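Local atomic coordinates of glycosylation Associate Protein 3 (Streptococcus agalactiae serotype V, PDB entry 6OYC), a protein that probably serves the accessory Sec system that secretes glycosylated adhesins, as part of a Gap1-Gap2-Gap3 complex, and may bind sugars. Residues 74-88 and 97-109. Numbering follows the deposited sequence.
Sequences LNAELDLVSSLFVRI and SVGFELLKKDSII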
loop_
_atom_site.group_PDB
_atom_site.type_symbol
_atom_site.label_atom_id
_atom_site.label_comp_id
_atom_site.label_asym_id
_atom_site.label_seq_id
_atom_site.Cartn_x
_atom_site.Cartn_y
_atom_site.Cartn_z
ATOM N N LEU C 74 -11.909 8.145 1.229
ATOM C CA LEU C 74 -12.103 7.477 -0.049
ATOM C C LEU C 74 -11.026 7.942 -1.018
ATOM O O LEU C 74 -10.857 9.142 -1.237
ATOM C CB LEU C 74 -13.492 7.769 -0.610
ATOM C CG LEU C 74 -13.764 7.363 -2.063
ATOM C CD1 LEU C 74 -13.917 5.853 -2.229
ATOM C CD2 LEU C 74 -15.007 8.070 -2.551
ATOM N N ASN C 75 -10.293 6.998 -1.576
ATOM C CA ASN C 75 -9.345 7.270 -2.647
ATOM C C ASN C 75 -9.905 6.632 -3.913
ATOM O O ASN C 75 -9.834 5.411 -4.074
ATOM C CB ASN C 75 -7.956 6.733 -2.309
ATOM C CG ASN C 75 -6.879 7.341 -3.177
ATOM O OD1 ASN C 75 -7.080 7.533 -4.382
ATOM N ND2 ASN C 75 -5.734 7.670 -2.575
ATOM N N ALA C 76 -10.458 7.468 -4.797
ATOM C CA ALA C 76 -11.048 7.055 -6.064
ATOM C C ALA C 76 -10.898 8.189 -7.077
ATOM O O ALA C 76 -10.605 9.330 -6.720
ATOM C CB ALA C 76 -12.529 6.678 -5.906
ATOM N N GLU C 77 -11.111 7.866 -8.356
ATOM C CA GLU C 77 -11.034 8.831 -9.448
ATOM C C GLU C 77 -12.342 8.793 -10.214
ATOM O O GLU C 77 -12.715 7.734 -10.728
ATOM C CB GLU C 77 -9.870 8.510 -10.399
ATOM C CG GLU C 77 -8.490 8.861 -9.887
ATOM C CD GLU C 77 -7.384 8.142 -10.638
ATOM O OE1 GLU C 77 -6.555 7.482 -9.980
ATOM O OE2 GLU C 77 -7.332 8.235 -11.882
ATOM N N LEU C 78 -13.012 9.938 -10.341
ATOM C CA LEU C 78 -14.303 9.966 -11.027
ATOM C C LEU C 78 -14.635 11.379 -11.495
ATOM O O LEU C 78 -13.993 12.354 -11.099
ATOM C CB LEU C 78 -15.424 9.435 -10.129
ATOM C CG LEU C 78 -15.745 10.102 -8.786
ATOM C CD1 LEU C 78 -17.054 9.539 -8.255
ATOM C CD2 LEU C 78 -14.645 9.904 -7.758
ATOM N N ASP C 79 -15.682 11.473 -12.329
ATOM C CA ASP C 79 -16.183 12.767 -12.812
ATOM C C ASP C 79 -17.101 13.445 -11.797
ATOM O O ASP C 79 -16.732 14.437 -11.156
ATOM C CB ASP C 79 -16.924 12.576 -14.143
ATOM C CG ASP C 79 -16.009 12.673 -15.345
ATOM O OD1 ASP C 79 -14.783 12.853 -15.145
ATOM O OD2 ASP C 79 -16.515 12.578 -16.486
ATOM N N LEU C 80 -18.317 12.935 -11.665
ATOM C CA LEU C 80 -19.290 13.536 -10.761
ATOM C C LEU C 80 -19.059 12.938 -9.377
ATOM O O LEU C 80 -19.459 11.802 -9.098
ATOM C CB LEU C 80 -20.710 13.312 -11.281
ATOM C CG LEU C 80 -21.894 13.415 -10.316
ATOM C CD1 LEU C 80 -22.044 14.855 -9.814
ATOM C CD2 LEU C 80 -23.166 12.964 -11.024
ATOM N N VAL C 81 -18.426 13.731 -8.509
ATOM C CA VAL C 81 -17.951 13.238 -7.219
ATOM C C VAL C 81 -19.105 12.733 -6.357
ATOM O O VAL C 81 -18.983 11.708 -5.676
ATOM C CB VAL C 81 -17.146 14.332 -6.495
ATOM C CG1 VAL C 81 -16.494 13.778 -5.219
ATOM C CG2 VAL C 81 -16.092 14.918 -7.437
ATOM N N SER C 82 -20.246 13.426 -6.384
ATOM C CA SER C 82 -21.370 13.065 -5.522
ATOM C C SER C 82 -21.895 11.648 -5.772
ATOM O O SER C 82 -22.548 11.078 -4.887
ATOM C CB SER C 82 -22.507 14.083 -5.712
ATOM O OG SER C 82 -23.193 13.897 -6.949
ATOM N N SER C 83 -21.611 11.062 -6.940
ATOM C CA SER C 83 -22.281 9.847 -7.391
ATOM C C SER C 83 -21.586 8.551 -6.973
ATOM O O SER C 83 -22.096 7.473 -7.297
ATOM C CB SER C 83 -22.441 9.869 -8.917
ATOM O OG SER C 83 -21.188 9.680 -9.558
ATOM N N LEU C 84 -20.448 8.614 -6.276
ATOM C CA LEU C 84 -19.857 7.429 -5.649
ATOM C C LEU C 84 -19.632 7.719 -4.174
ATOM O O LEU C 84 -18.713 8.463 -3.824
ATOM C CB LEU C 84 -18.538 7.014 -6.308
ATOM C CG LEU C 84 -17.964 5.697 -5.754
ATOM C CD1 LEU C 84 -18.798 4.482 -6.203
ATOM C CD2 LEU C 84 -16.489 5.495 -6.099
ATOM N N PHE C 85 -20.434 7.110 -3.302
ATOM C CA PHE C 85 -20.319 7.399 -1.882
ATOM C C PHE C 85 -20.163 6.115 -1.066
ATOM O O PHE C 85 -20.206 4.994 -1.587
ATOM C CB PHE C 85 -21.502 8.254 -1.384
ATOM C CG PHE C 85 -22.833 7.568 -1.427
ATOM C CD1 PHE C 85 -23.632 7.643 -2.566
ATOM C CD2 PHE C 85 -23.312 6.884 -0.319
ATOM C CE1 PHE C 85 -24.875 7.010 -2.611
ATOM C CE2 PHE C 85 -24.555 6.258 -0.351
ATOM C CZ PHE C 85 -25.340 6.322 -1.501
ATOM N N VAL C 86 -19.936 6.307 0.233
ATOM C CA VAL C 86 -19.563 5.239 1.142
ATOM C C VAL C 86 -20.473 5.303 2.364
ATOM O O VAL C 86 -20.634 6.363 2.978
ATOM C CB VAL C 86 -18.077 5.330 1.550
ATOM C CG1 VAL C 86 -17.719 4.238 2.530
ATOM C CG2 VAL C 86 -17.180 5.220 0.327
ATOM N N ARG C 87 -21.060 4.171 2.711
ATOM C CA ARG C 87 -21.931 4.031 3.863
ATOM C C ARG C 87 -21.276 3.087 4.868
ATOM O O ARG C 87 -21.013 1.912 4.557
ATOM C CB ARG C 87 -23.293 3.501 3.424
ATOM C CG ARG C 87 -24.302 3.327 4.539
ATOM C CD ARG C 87 -25.712 3.103 3.936
ATOM N NE ARG C 87 -26.627 2.471 4.892
ATOM C CZ ARG C 87 -27.881 2.866 5.115
ATOM N NH1 ARG C 87 -28.391 3.903 4.453
ATOM N NH2 ARG C 87 -28.632 2.214 5.998
ATOM N N ILE C 88 -21.009 3.600 6.065
ATOM C CA ILE C 88 -20.625 2.768 7.193
ATOM C C ILE C 88 -21.857 2.566 8.059
ATOM O O ILE C 88 -22.532 3.536 8.431
ATOM C CB ILE C 88 -19.459 3.390 7.983
ATOM C CG1 ILE C 88 -19.091 2.528 9.185
ATOM C CG2 ILE C 88 -19.761 4.807 8.430
ATOM C CD1 ILE C 88 -17.698 2.860 9.729
ATOM N N SER C 97 -29.540 -2.934 12.620
ATOM C CA SER C 97 -28.834 -1.689 12.370
ATOM C C SER C 97 -29.066 -0.752 13.546
ATOM O O SER C 97 -30.196 -0.601 14.004
ATOM C CB SER C 97 -29.312 -1.055 11.057
ATOM O OG SER C 97 -28.678 0.215 10.846
ATOM N N VAL C 98 -27.992 -0.166 14.081
ATOM C CA VAL C 98 -28.124 0.809 15.156
ATOM C C VAL C 98 -27.548 2.166 14.776
ATOM O O VAL C 98 -27.482 3.061 15.614
ATOM C CB VAL C 98 -27.512 0.298 16.478
ATOM C CG1 VAL C 98 -28.309 -0.902 16.980
ATOM C CG2 VAL C 98 -26.017 -0.028 16.326
ATOM N N GLY C 99 -27.164 2.343 13.523
ATOM C CA GLY C 99 -26.796 3.649 13.018
ATOM C C GLY C 99 -26.065 3.526 11.701
ATOM O O GLY C 99 -25.665 2.437 11.280
ATOM N N PHE C 100 -25.898 4.676 11.041
ATOM C CA PHE C 100 -25.004 4.740 9.894
ATOM C C PHE C 100 -24.556 6.177 9.668
ATOM O O PHE C 100 -25.109 7.117 10.238
ATOM C CB PHE C 100 -25.652 4.141 8.639
ATOM C CG PHE C 100 -26.564 5.081 7.892
ATOM C CD1 PHE C 100 -27.910 5.184 8.227
ATOM C CD2 PHE C 100 -26.091 5.821 6.821
ATOM C CE1 PHE C 100 -28.761 6.038 7.518
ATOM C CE2 PHE C 100 -26.934 6.676 6.105
ATOM C CZ PHE C 100 -28.265 6.783 6.448
ATOM N N GLU C 101 -23.528 6.319 8.828
ATOM C CA GLU C 101 -22.992 7.603 8.384
ATOM C C GLU C 101 -22.524 7.467 6.937
ATOM O O GLU C 101 -22.222 6.368 6.466
ATOM C CB GLU C 101 -21.839 8.084 9.278
ATOM C CG GLU C 101 -22.158 8.133 10.783
ATOM C CD GLU C 101 -23.217 9.191 11.161
ATOM O OE1 GLU C 101 -23.732 9.159 12.299
ATOM O OE2 GLU C 101 -23.520 10.073 10.337
ATOM N N LEU C 102 -22.460 8.601 6.232
ATOM C CA LEU C 102 -22.146 8.633 4.811
ATOM C C LEU C 102 -20.914 9.481 4.527
ATOM O O LEU C 102 -20.763 10.591 5.046
ATOM C CB LEU C 102 -23.296 9.190 3.979
ATOM C CG LEU C 102 -24.585 8.389 3.932
ATOM C CD1 LEU C 102 -25.563 9.028 2.941
ATOM C CD2 LEU C 102 -24.303 6.929 3.598
ATOM N N LEU C 103 -20.063 8.964 3.656
ATOM C CA LEU C 103 -18.916 9.682 3.132
ATOM C C LEU C 103 -19.198 9.977 1.666
ATOM O O LEU C 103 -19.386 9.056 0.869
ATOM C CB LEU C 103 -17.647 8.854 3.318
ATOM C CG LEU C 103 -16.432 9.044 2.419
ATOM C CD1 LEU C 103 -15.930 10.445 2.561
ATOM C CD2 LEU C 103 -15.360 8.048 2.835
ATOM N N LYS C 104 -19.276 11.256 1.325
ATOM C CA LYS C 104 -19.572 11.693 -0.028
ATOM C C LYS C 104 -18.394 12.349 -0.721
ATOM O O LYS C 104 -18.174 12.102 -1.908
ATOM C CB LYS C 104 -20.758 12.661 -0.018
ATOM C CG LYS C 104 -22.078 11.986 0.378
ATOM C CD LYS C 104 -23.229 12.366 -0.564
ATOM C CE LYS C 104 -24.581 11.848 -0.068
ATOM N NZ LYS C 104 -25.744 12.445 -0.810
ATOM N N LYS C 105 -17.614 13.170 -0.018
ATOM C CA LYS C 105 -16.532 13.861 -0.704
ATOM C C LYS C 105 -15.233 13.094 -0.507
ATOM O O LYS C 105 -14.941 12.187 -1.292
ATOM C CB LYS C 105 -16.418 15.320 -0.238
ATOM C CG LYS C 105 -17.575 16.214 -0.747
ATOM C CD LYS C 105 -17.282 17.723 -0.673
ATOM C CE LYS C 105 -18.544 18.574 -0.905
ATOM N NZ LYS C 105 -18.908 18.739 -2.349
ATOM N N ASP C 106 -14.463 13.417 0.532
ATOM C CA ASP C 106 -13.117 12.875 0.698
ATOM C C ASP C 106 -12.962 12.035 1.955
ATOM O O ASP C 106 -12.398 10.931 1.900
ATOM C CB ASP C 106 -12.077 14.007 0.765
ATOM C CG ASP C 106 -12.032 14.852 -0.484
ATOM O OD1 ASP C 106 -11.736 14.304 -1.571
ATOM O OD2 ASP C 106 -12.261 16.080 -0.358
ATOM N N SER C 107 -13.388 12.569 3.101
ATOM C CA SER C 107 -13.185 11.934 4.386
ATOM C C SER C 107 -14.320 12.329 5.317
ATOM O O SER C 107 -15.026 13.314 5.090
ATOM C CB SER C 107 -11.836 12.320 4.988
ATOM O OG SER C 107 -11.732 13.726 5.087
ATOM N N ILE C 108 -14.514 11.516 6.352
ATOM C CA ILE C 108 -15.395 11.846 7.461
ATOM C C ILE C 108 -14.713 11.385 8.738
ATOM O O ILE C 108 -13.800 10.557 8.734
ATOM C CB ILE C 108 -16.811 11.214 7.363
ATOM C CG1 ILE C 108 -16.729 9.687 7.334
ATOM C CG2 ILE C 108 -17.589 11.757 6.161
ATOM C CD1 ILE C 108 -18.107 9.010 7.324
ATOM N N ILE C 109 -15.161 11.949 9.841
ATOM C CA ILE C 109 -14.763 11.501 11.157
ATOM C C ILE C 109 -16.030 11.118 11.894
ATOM O O ILE C 109 -16.997 11.887 11.913
ATOM C CB ILE C 109 -13.970 12.580 11.910
ATOM C CG1 ILE C 109 -12.676 12.877 11.149
ATOM C CG2 ILE C 109 -13.658 12.116 13.335
ATOM C CD1 ILE C 109 -11.748 13.838 11.866
#
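Arg-87 and Phe-100 show how a long cationic side chain can be spent on an aromatic ring across a strand pair. CB of Arg-87 starts against Leu-102, meeting its CD2 at 3.6 Å. CG touches both that methyl and Phe-100 CD2, and CD repeats the pair at slightly longer range. With CG anti to the backbone N (chi1 -179°) and the chain extended from CG to NE, the guanidinium is carried across to the ring. NE passes over the CG-CD2 side of the ring, CZ of Arg-87 stands 3.7 Å from the centroid of the Phe-100 ring, and NH1 of Arg-87 lies over the ring face, 3.5 Å from Phe-100 CZ. Guanidinium and ring planes are only 11° apart, so this is a flat cation-pi stack; NH2 also forms a salt bridge with Glu-89, which probably steadies the group's rotation.

Arg-87 and Phe-100 belong to an antiparallel beta hairpin, strands 84-91 and 97-103, the latter outermost in a four-stranded sheet of the accessory Sec family region. Val-86 and Leu-103 form a hydrogen-bonded pair, with Leu-103 N to Val-86 O at 2.7 Å and nearly straight (172°); Ile-88 and Glu-101 form the next such pair. On the face opposite Arg-87, Val-86 and Leu-103 lie side by side over Leu-72. CD2 of Leu-103 reaches Leu-74 CB at 3.9 Å, linking this sheet to strand 69-78 of the second sheet, where Leu-74 N donates to Asp-106 O at 2.9 Å.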